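Local atomic coordinates of Dye-decolorizing peroxidase tfu_3078 (Thermobifida fusca, PDB entry 5FW4), a protein that uses hydrogen peroxide and a non-covalently bound heme b to oxidise anthraquinone dyes strongly, and azo dyes and phenolic peroxidase substrates more modestly. Residues R290-D293 / V294-E298; D398-N401 / R402-H406; A116-E120 / E121-D125. All blocks are in the same frame, centred on the assembly; numbering follows the deposited sequence.

Interaction 1: R290-D293 / V294-E298; sequences RKLD and VAARE
The guanidinium of Arg297 turns its edge to two backbone carbonyls, with Arg290 O in its plane and Leu292 O tilted 25° out of it. Arg297 NE donates to Leu292 O at 2.9 Å, arriving from above the carbonyl plane rather than on a lone pair. Arg297 NH2 adds two weak bonds, one to the same Leu292 O at 3.2 Å and one to Arg290 O at 3.1 Å, and together the three probably restrict its rotation. The arm is extended from CG to NE and runs back alongside the linker, where Arg297 CG rests on Leu292 CB at 3.8 Å. That same Leu292 CB also meets Ala296 CB, 4.0 Å away.

The second flat group is the carboxylate of Asp293. Its CG stands between the backbone N and the carbonyl carbon (chi1 74°), which brings OD1 to Ala296 N at 2.7 Å in a nearly straight bond. The carbonyl of Asp293 meanwhile accepts from Arg297 N at 3.1 Å. Arg290 sends its own guanidinium elsewhere, to a salt bridge with Glu202 of the second subunit, and Glu128 of that subunit packs on Val294 and Arg297. The arrangement is a short junction between helices 286-291 and 294-301, with Asp293 as a classical side-chain N-cap and Arg297 reaching back to the carbonyls of Arg290, near the end of the preceding helix, and Leu292, in the linker.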
loop_
_atom_site.group_PDB
_atom_site.type_symbol
_atom_site.label_atom_id
_atom_site.label_comp_id
_atom_site.label_asym_id
_atom_site.label_seq_id
_atom_site.Cartn_x
_atom_site.Cartn_y
_atom_site.Cartn_z
ATOM N N ARG A 290 -11.223 -15.619 10.912
ATOM C CA ARG A 290 -10.902 -15.331 12.310
ATOM C C ARG A 290 -11.836 -15.980 13.318
ATOM O O ARG A 290 -11.506 -16.031 14.486
ATOM C CB ARG A 290 -10.699 -13.839 12.604
ATOM C CG ARG A 290 -11.837 -12.875 12.332
ATOM C CD ARG A 290 -11.258 -11.447 12.392
ATOM N NE ARG A 290 -10.830 -11.144 13.754
ATOM C CZ ARG A 290 -9.715 -10.506 14.117
ATOM N NH1 ARG A 290 -8.832 -10.064 13.232
ATOM N NH2 ARG A 290 -9.485 -10.319 15.406
ATOM N N LYS A 291 -12.976 -16.467 12.865
ATOM C CA LYS A 291 -13.884 -17.222 13.732
ATOM C C LYS A 291 -13.293 -18.573 14.137
ATOM O O LYS A 291 -13.693 -19.149 15.170
ATOM C CB LYS A 291 -15.247 -17.441 13.046
ATOM C CG LYS A 291 -16.290 -16.368 13.322
ATOM C CD LYS A 291 -16.485 -15.386 12.176
ATOM C CE LYS A 291 -16.638 -13.938 12.654
ATOM N NZ LYS A 291 -15.334 -13.253 12.895
ATOM N N LEU A 292 -12.389 -19.122 13.331
ATOM C CA LEU A 292 -11.770 -20.420 13.681
ATOM C C LEU A 292 -10.755 -20.300 14.779
ATOM O O LEU A 292 -9.990 -19.368 14.856
ATOM C CB LEU A 292 -11.047 -21.083 12.509
ATOM C CG LEU A 292 -11.822 -21.417 11.247
ATOM C CD1 LEU A 292 -10.874 -22.159 10.302
ATOM C CD2 LEU A 292 -13.049 -22.255 11.613
ATOM N N ASP A 293 -10.700 -21.315 15.628
ATOM C CA ASP A 293 -9.639 -21.357 16.587
ATOM C C ASP A 293 -8.386 -21.892 15.934
ATOM O O ASP A 293 -8.458 -22.533 14.912
ATOM C CB ASP A 293 -10.026 -22.280 17.729
ATOM C CG ASP A 293 -9.969 -23.723 17.335
ATOM O OD1 ASP A 293 -9.241 -24.055 16.372
ATOM O OD2 ASP A 293 -10.652 -24.556 18.011
ATOM N N VAL A 294 -7.255 -21.690 16.598
ATOM C CA VAL A 294 -5.919 -21.859 16.005
ATOM C C VAL A 294 -5.765 -23.265 15.475
ATOM O O VAL A 294 -5.335 -23.466 14.365
ATOM C CB VAL A 294 -4.807 -21.490 17.031
ATOM C CG1 VAL A 294 -3.447 -22.085 16.659
ATOM C CG2 VAL A 294 -4.694 -19.968 17.176
ATOM N N ALA A 295 -6.148 -24.266 16.276
ATOM C CA ALA A 295 -6.079 -25.639 15.822
ATOM C C ALA A 295 -6.795 -25.852 14.494
ATOM O O ALA A 295 -6.279 -26.523 13.595
ATOM C CB ALA A 295 -6.669 -26.586 16.910
ATOM N N ALA A 296 -8.003 -25.316 14.364
ATOM C CA ALA A 296 -8.762 -25.498 13.133
ATOM C C ALA A 296 -8.067 -24.856 11.930
ATOM O O ALA A 296 -8.033 -25.424 10.852
ATOM C CB ALA A 296 -10.168 -24.920 13.270
ATOM N N ARG A 297 -7.513 -23.678 12.142
ATOM C CA ARG A 297 -6.765 -22.967 11.064
ATOM C C ARG A 297 -5.602 -23.814 10.571
ATOM O O ARG A 297 -5.401 -24.022 9.376
ATOM C CB ARG A 297 -6.236 -21.657 11.601
ATOM C CG ARG A 297 -7.318 -20.642 11.955
ATOM C CD ARG A 297 -6.702 -19.477 12.737
ATOM N NE ARG A 297 -7.698 -18.579 13.298
ATOM C CZ ARG A 297 -7.476 -17.316 13.675
ATOM N NH1 ARG A 297 -6.270 -16.754 13.610
ATOM N NH2 ARG A 297 -8.491 -16.598 14.146
ATOM N N GLU A 298 -4.897 -24.398 11.532
ATOM C CA GLU A 298 -3.757 -25.234 11.222
ATOM C C GLU A 298 -4.204 -26.461 10.428
ATOM O O GLU A 298 -3.489 -26.904 9.517
ATOM C CB GLU A 298 -2.955 -25.589 12.501
ATOM C CG GLU A 298 -2.448 -24.377 13.280
ATOM C CD GLU A 298 -1.795 -24.688 14.634
ATOM O OE1 GLU A 298 -2.285 -25.557 15.420
ATOM O OE2 GLU A 298 -0.790 -24.021 14.951
#

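Interaction 2: D398-N401 / R402-H406. With HEM (protoporphyrin IX containing Fe), chain C.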
loop_
_atom_site.group_PDB
_atom_site.type_symbol
_atom_site.label_atom_id
_atom_site.label_comp_id
_atom_site.label_asym_id
_atom_site.label_seq_id
_atom_site.Cartn_x
_atom_site.Cartn_y
_atom_site.Cartn_z
ATOM N N ASP A 398 -10.045 -28.539 -1.613
ATOM C CA ASP A 398 -9.112 -27.953 -0.663
ATOM C C ASP A 398 -9.908 -27.325 0.445
ATOM O O ASP A 398 -10.887 -26.625 0.157
ATOM C CB ASP A 398 -8.308 -26.841 -1.354
ATOM C CG ASP A 398 -7.112 -26.384 -0.564
ATOM O OD1 ASP A 398 -6.974 -26.647 0.647
ATOM O OD2 ASP A 398 -6.283 -25.708 -1.192
ATOM N N ALA A 399 -9.494 -27.574 1.698
ATOM C CA ALA A 399 -10.097 -26.969 2.910
ATOM C C ALA A 399 -10.019 -25.445 2.866
ATOM O O ALA A 399 -10.815 -24.725 3.466
ATOM C CB ALA A 399 -9.361 -27.432 4.143
ATOM N N LEU A 400 -9.002 -24.983 2.189
ATOM C CA LEU A 400 -8.797 -23.536 2.046
ATOM C C LEU A 400 -9.807 -22.816 1.138
ATOM O O LEU A 400 -10.039 -21.593 1.317
ATOM C CB LEU A 400 -7.388 -23.315 1.541
ATOM C CG LEU A 400 -6.873 -21.872 1.335
ATOM C CD1 LEU A 400 -6.899 -21.085 2.629
ATOM C CD2 LEU A 400 -5.450 -22.001 0.833
ATOM N N ASN A 401 -10.421 -23.544 0.187
ATOM C CA ASN A 401 -11.371 -22.936 -0.774
ATOM C C ASN A 401 -12.465 -22.103 -0.131
ATOM O O ASN A 401 -12.863 -21.047 -0.638
ATOM C CB ASN A 401 -12.045 -24.017 -1.622
ATOM C CG ASN A 401 -11.120 -24.634 -2.628
ATOM O OD1 ASN A 401 -10.092 -24.070 -2.996
ATOM N ND2 ASN A 401 -11.503 -25.783 -3.120
ATOM N N ARG A 402 -12.995 -22.635 0.975
ATOM C CA ARG A 402 -13.949 -21.917 1.797
ATOM C C ARG A 402 -13.558 -20.462 2.137
ATOM O O ARG A 402 -14.438 -19.634 2.358
ATOM C CB ARG A 402 -14.100 -22.670 3.119
ATOM C CG ARG A 402 -15.326 -22.400 3.953
ATOM C CD ARG A 402 -15.544 -23.634 4.849
ATOM N NE ARG A 402 -14.248 -24.235 5.238
ATOM C CZ ARG A 402 -13.746 -25.420 4.827
ATOM N NH1 ARG A 402 -14.427 -26.245 3.992
ATOM N NH2 ARG A 402 -12.535 -25.784 5.268
ATOM N N TYR A 403 -12.260 -20.191 2.279
ATOM C CA TYR A 403 -11.820 -18.932 2.859
ATOM C C TYR A 403 -11.169 -18.015 1.830
ATOM O O TYR A 403 -10.603 -17.017 2.227
ATOM C CB TYR A 403 -10.842 -19.164 3.980
ATOM C CG TYR A 403 -11.527 -19.952 5.115
ATOM C CD1 TYR A 403 -12.399 -19.329 5.982
ATOM C CD2 TYR A 403 -11.339 -21.297 5.235
ATOM C CE1 TYR A 403 -13.100 -20.071 6.998
ATOM C CE2 TYR A 403 -11.998 -22.027 6.236
ATOM C CZ TYR A 403 -12.872 -21.384 7.103
ATOM O OH TYR A 403 -13.549 -22.134 8.120
ATOM N N ILE A 404 -11.189 -18.435 0.584
ATOM C CA ILE A 404 -10.565 -17.658 -0.504
ATOM C C ILE A 404 -11.427 -17.562 -1.746
ATOM O O ILE A 404 -12.229 -18.448 -2.016
ATOM C CB ILE A 404 -9.196 -18.242 -0.942
ATOM C CG1 ILE A 404 -9.374 -19.563 -1.717
ATOM C CG2 ILE A 404 -8.233 -18.289 0.222
ATOM C CD1 ILE A 404 -8.097 -20.296 -2.064
ATOM N N ARG A 405 -11.211 -16.499 -2.540
ATOM C CA ARG A 405 -11.904 -16.350 -3.798
ATOM C C ARG A 405 -10.923 -15.891 -4.833
ATOM O O ARG A 405 -10.347 -14.824 -4.661
ATOM C CB ARG A 405 -13.031 -15.319 -3.672
ATOM C CG ARG A 405 -14.162 -15.739 -2.760
ATOM C CD ARG A 405 -14.937 -16.928 -3.315
ATOM N NE ARG A 405 -16.086 -17.261 -2.474
ATOM C CZ ARG A 405 -16.111 -18.194 -1.504
ATOM N NH1 ARG A 405 -15.041 -18.915 -1.174
ATOM N NH2 ARG A 405 -17.234 -18.373 -0.836
ATOM N N HIS A 406 -10.728 -16.680 -5.891
ATOM C CA HIS A 406 -9.904 -16.241 -7.010
ATOM C C HIS A 406 -10.612 -15.163 -7.849
ATOM O O HIS A 406 -11.526 -15.455 -8.611
ATOM C CB HIS A 406 -9.545 -17.454 -7.873
ATOM C CG HIS A 406 -8.526 -18.370 -7.258
ATOM N ND1 HIS A 406 -7.220 -18.406 -7.683
ATOM C CD2 HIS A 406 -8.621 -19.287 -6.264
ATOM C CE1 HIS A 406 -6.548 -19.298 -6.983
ATOM N NE2 HIS A 406 -7.381 -19.862 -6.124
HETATM C CHA HEM C . 1.891 -24.294 0.330
HETATM C CHB HEM C . -1.110 -20.743 1.686
HETATM C CHC HEM C . -2.921 -20.660 -2.796
HETATM C CHD HEM C . 0.264 -24.020 -4.214
HETATM C C1A HEM C . 1.231 -23.339 1.063
HETATM C C2A HEM C . 1.452 -23.124 2.438
HETATM C C3A HEM C . 0.592 -22.145 2.817
HETATM C C4A HEM C . -0.145 -21.744 1.697
HETATM C CMA HEM C . 0.471 -21.540 4.164
HETATM C CAA HEM C . 2.413 -23.875 3.325
HETATM C CBA HEM C . 3.790 -23.227 3.419
HETATM C CGA HEM C . 4.558 -23.388 2.140
HETATM O O1A HEM C . 4.706 -22.375 1.404
HETATM O O2A HEM C . 5.040 -24.508 1.837
HETATM C C1B HEM C . -1.873 -20.425 0.548
HETATM C C2B HEM C . -2.884 -19.434 0.537
HETATM C C3B HEM C . -3.410 -19.388 -0.726
HETATM C C4B HEM C . -2.661 -20.390 -1.485
HETATM C CMB HEM C . -3.273 -18.583 1.712
HETATM C CAB HEM C . -4.432 -18.521 -1.323
HETATM C CBB HEM C . -4.920 -17.433 -0.727
HETATM C C1C HEM C . -2.225 -21.555 -3.575
HETATM C C2C HEM C . -2.456 -21.764 -4.919
HETATM C C3C HEM C . -1.526 -22.714 -5.325
HETATM C C4C HEM C . -0.749 -23.082 -4.203
HETATM C CMC HEM C . -3.522 -21.025 -5.686
HETATM C CAC HEM C . -1.297 -23.397 -6.590
HETATM C CBC HEM C . -2.203 -23.489 -7.513
HETATM C C1D HEM C . 0.951 -24.331 -3.028
HETATM C C2D HEM C . 2.006 -25.351 -3.023
HETATM C C3D HEM C . 2.449 -25.432 -1.747
HETATM C C4D HEM C . 1.646 -24.470 -0.999
HETATM C CMD HEM C . 2.540 -26.154 -4.197
HETATM C CAD HEM C . 3.557 -26.336 -1.243
HETATM C CBD HEM C . 2.977 -27.732 -0.999
HETATM C CGD HEM C . 4.077 -28.705 -0.634
HETATM O O1D HEM C . 4.817 -29.223 -1.493
HETATM O O2D HEM C . 4.253 -28.980 0.573
HETATM N NA HEM C . 0.238 -22.489 0.620
HETATM N NB HEM C . -1.773 -20.958 -0.668
HETATM N NC HEM C . -1.223 -22.386 -3.155
HETATM N ND HEM C . 0.748 -23.806 -1.792
HETATM FE FE HEM C . -0.499 -22.486 -1.231
HETATM O O HOH W 1 -13.416 -25.293 1.459
#
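Leu400 and Ile404 are brought together by contrasting first torsions: Leu400 has CG anti to its backbone N (chi1 -178°), whereas Ile404 holds CG1 between the backbone N and the carbonyl carbon (chi1 72°). The two side chains cross at about a right angle, Leu400 CD1 lying 3.9 Å from Ile404 CG2, and both go on to the heme. Leu400 CD2 sits 3.6 Å from pyrrole carbon C2B, and Ile404 CG2 touches the vinyl carbon CBB at 3.6 Å. Further along the strand, His406 presents the edge of its ring to a heme methyl, with CE1 3.7 Å from CMC, while its ND1 is hydrogen-bonded to Arg280 NE.

The backbone here is tightly turned. A type I turn runs from Asp398 to Asn401, and Tyr403 N then donates to Leu400 O at 2.8 Å. Water 1 bridges the bend, donating to Asp398 O and accepting from Arg402 N at 2.7 Å. Ala399 O lies over one face of the Arg402 guanidinium, poorly angled for a hydrogen bond, though the carbonyl dipole may still attract the positive charge, and near the edge of the Tyr403 ring. Tyr403 in turn meets Trp289 edge-to-face.

Asp398 OD1 accepts from Leu400 N at 3.0 Å, an Asx turn in which the N-H approaches from 65° above the carboxylate plane. The other oxygen, OD2, is hydrogen-bonded to ND1 of His338, the probable proximal ligand of the heme iron. One short bend therefore supplies both an apolar wall for the porphyrin and a second-shell carboxylate which, held in part by its own backbone, probably helps to position the iron-binding imidazole.

Interaction 3: A116-E120 / E121-D125; sequences ARLHE and ESPHD
Arg117 and Glu121 form an i to i+4 salt bridge where helix 97-120 gives way to the short helix 123-126. Arg117 NE donates to Glu121 OE2 at 3.1 Å, with the oxygen in the guanidinium plane and approached on its syn side but 35° out of the carboxylate plane. Arg117 NH2 reaches the same oxygen weakly at 3.4 Å, the two flat groups being turned 46° apart. The Glu121 chain is extended beyond CG (chi2 175°), which carries its carboxylate out to the guanidinium. The backbone repeats the pairing: Glu121 N donates to Arg117 O at 2.6 Å, nearly along the C=O axis, and Glu120 N joins it there. An alanine at Glu121 takes away the carboxylate, and the Arg117 guanidinium, left without its mate, would probably be freer to swing into solvent.

Beyond the bend, Ser122 is the N-cap of the next helix. Asp125 OD2 accepts from Ser122 N at 3.0 Å, which is one half of a capping box; the serine hydroxyl pairs instead with Arg63 NH2. Leu118 and Pro123 both pack against helix 193-205, Leu118 CD2 approaching Pro123 CG to 4.2 Å. Leu118 CA makes a C-H...O contact of 3.2 Å with Glu121 O.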
loop_
_atom_site.group_PDB
_atom_site.type_symbol
_atom_site.label_atom_id
_atom_site.label_comp_id
_atom_site.label_asym_id
_atom_site.label_seq_id
_atom_site.Cartn_x
_atom_site.Cartn_y
_atom_site.Cartn_z
ATOM N N ALA A 116 17.200 -1.570 -17.399
ATOM C CA ALA A 116 18.665 -1.579 -17.324
ATOM C C ALA A 116 19.182 -0.455 -16.432
ATOM O O ALA A 116 20.000 -0.688 -15.570
ATOM C CB ALA A 116 19.299 -1.486 -18.714
ATOM N N ARG A 117 18.700 0.758 -16.645
ATOM C CA ARG A 117 19.171 1.888 -15.891
ATOM C C ARG A 117 18.786 1.763 -14.448
ATOM O O ARG A 117 19.618 2.020 -13.570
ATOM C CB ARG A 117 18.629 3.191 -16.455
ATOM C CG ARG A 117 19.074 3.434 -17.873
ATOM C CD ARG A 117 18.727 4.847 -18.271
ATOM N NE ARG A 117 19.498 5.773 -17.469
ATOM C CZ ARG A 117 19.279 7.084 -17.411
ATOM N NH1 ARG A 117 18.286 7.657 -18.098
ATOM N NH2 ARG A 117 20.059 7.832 -16.641
ATOM N N LEU A 118 17.549 1.307 -14.205
ATOM C CA LEU A 118 16.982 1.265 -12.856
ATOM C C LEU A 118 17.633 0.210 -11.982
ATOM O O LEU A 118 17.508 0.240 -10.752
ATOM C CB LEU A 118 15.459 1.041 -12.897
ATOM C CG LEU A 118 14.607 2.228 -13.399
ATOM C CD1 LEU A 118 13.164 1.824 -13.589
ATOM C CD2 LEU A 118 14.654 3.447 -12.478
ATOM N N HIS A 119 18.325 -0.724 -12.610
ATOM C CA HIS A 119 19.056 -1.723 -11.859
ATOM C C HIS A 119 20.418 -1.227 -11.404
ATOM O O HIS A 119 20.955 -1.747 -10.450
ATOM C CB HIS A 119 19.210 -2.986 -12.677
ATOM C CG HIS A 119 17.923 -3.706 -12.903
ATOM N ND1 HIS A 119 17.652 -4.402 -14.066
ATOM C CD2 HIS A 119 16.820 -3.821 -12.125
ATOM C CE1 HIS A 119 16.446 -4.927 -13.986
ATOM N NE2 HIS A 119 15.921 -4.591 -12.817
ATOM N N GLU A 120 20.964 -0.232 -12.089
ATOM C CA GLU A 120 22.254 0.331 -11.724
ATOM C C GLU A 120 22.102 1.719 -11.097
ATOM O O GLU A 120 22.994 2.182 -10.408
ATOM C CB GLU A 120 23.185 0.399 -12.939
ATOM C CG GLU A 120 23.179 -0.820 -13.874
ATOM C CD GLU A 120 23.909 -2.061 -13.334
ATOM O OE1 GLU A 120 24.258 -2.106 -12.131
ATOM O OE2 GLU A 120 24.140 -3.000 -14.125
ATOM N N GLU A 121 20.978 2.378 -11.343
ATOM C CA GLU A 121 20.685 3.685 -10.760
ATOM C C GLU A 121 19.297 3.725 -10.173
ATOM O O GLU A 121 18.445 2.910 -10.515
ATOM C CB GLU A 121 20.776 4.764 -11.836
ATOM C CG GLU A 121 21.741 4.432 -12.949
ATOM C CD GLU A 121 21.705 5.463 -14.063
ATOM O OE1 GLU A 121 21.863 6.656 -13.744
ATOM O OE2 GLU A 121 21.514 5.069 -15.237
ATOM N N SER A 122 19.062 4.705 -9.312
ATOM C CA SER A 122 17.768 4.909 -8.690
ATOM C C SER A 122 16.938 5.877 -9.515
ATOM O O SER A 122 17.490 6.669 -10.329
ATOM C CB SER A 122 17.924 5.423 -7.242
ATOM O OG SER A 122 18.823 4.618 -6.503
ATOM N N PRO A 123 15.614 5.848 -9.318
ATOM C CA PRO A 123 14.779 6.758 -10.107
ATOM C C PRO A 123 15.240 8.197 -10.047
ATOM O O PRO A 123 15.137 8.883 -11.038
ATOM C CB PRO A 123 13.403 6.620 -9.474
ATOM C CG PRO A 123 13.402 5.238 -8.866
ATOM C CD PRO A 123 14.811 5.039 -8.364
ATOM N N HIS A 124 15.729 8.643 -8.888
ATOM C CA HIS A 124 16.118 10.041 -8.707
ATOM C C HIS A 124 17.476 10.348 -9.335
ATOM O O HIS A 124 17.824 11.525 -9.484
ATOM C CB HIS A 124 16.088 10.479 -7.232
ATOM C CG HIS A 124 16.663 9.483 -6.279
ATOM N ND1 HIS A 124 16.003 8.321 -5.917
ATOM C CD2 HIS A 124 17.825 9.490 -5.580
ATOM C CE1 HIS A 124 16.742 7.653 -5.048
ATOM N NE2 HIS A 124 17.847 8.342 -4.820
ATOM N N ASP A 125 18.230 9.315 -9.720
ATOM C CA ASP A 125 19.415 9.516 -10.595
ATOM C C ASP A 125 18.995 9.695 -12.069
ATOM O O ASP A 125 19.660 10.386 -12.851
ATOM C CB ASP A 125 20.392 8.337 -10.465
ATOM C CG ASP A 125 20.828 8.089 -9.028
ATOM O OD1 ASP A 125 21.056 9.076 -8.298
ATOM O OD2 ASP A 125 20.938 6.904 -8.623
#

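In the fold
Interactions 1 and 2 are neighbours, both within the C-terminal DyP-type peroxidase region and on the same side of the chain's centre. Their own centres are 14 Å apart, and they touch where Leu292 CD1 packs against Tyr403 OH at 3.5 Å. Helix 294-301 ties them further, since its Val300 packs on Ala399 and Leu400. Interaction 2 lines the heme pocket itself; in interaction 1, the Arg297 side chain stays about 10 Å from the heme. Interaction 3 belongs to the N-terminal region on the opposite side of the chain's centre, about 27 Å from interaction 2 and about 35 Å from interaction 1 between nearest atoms, remote from the active site.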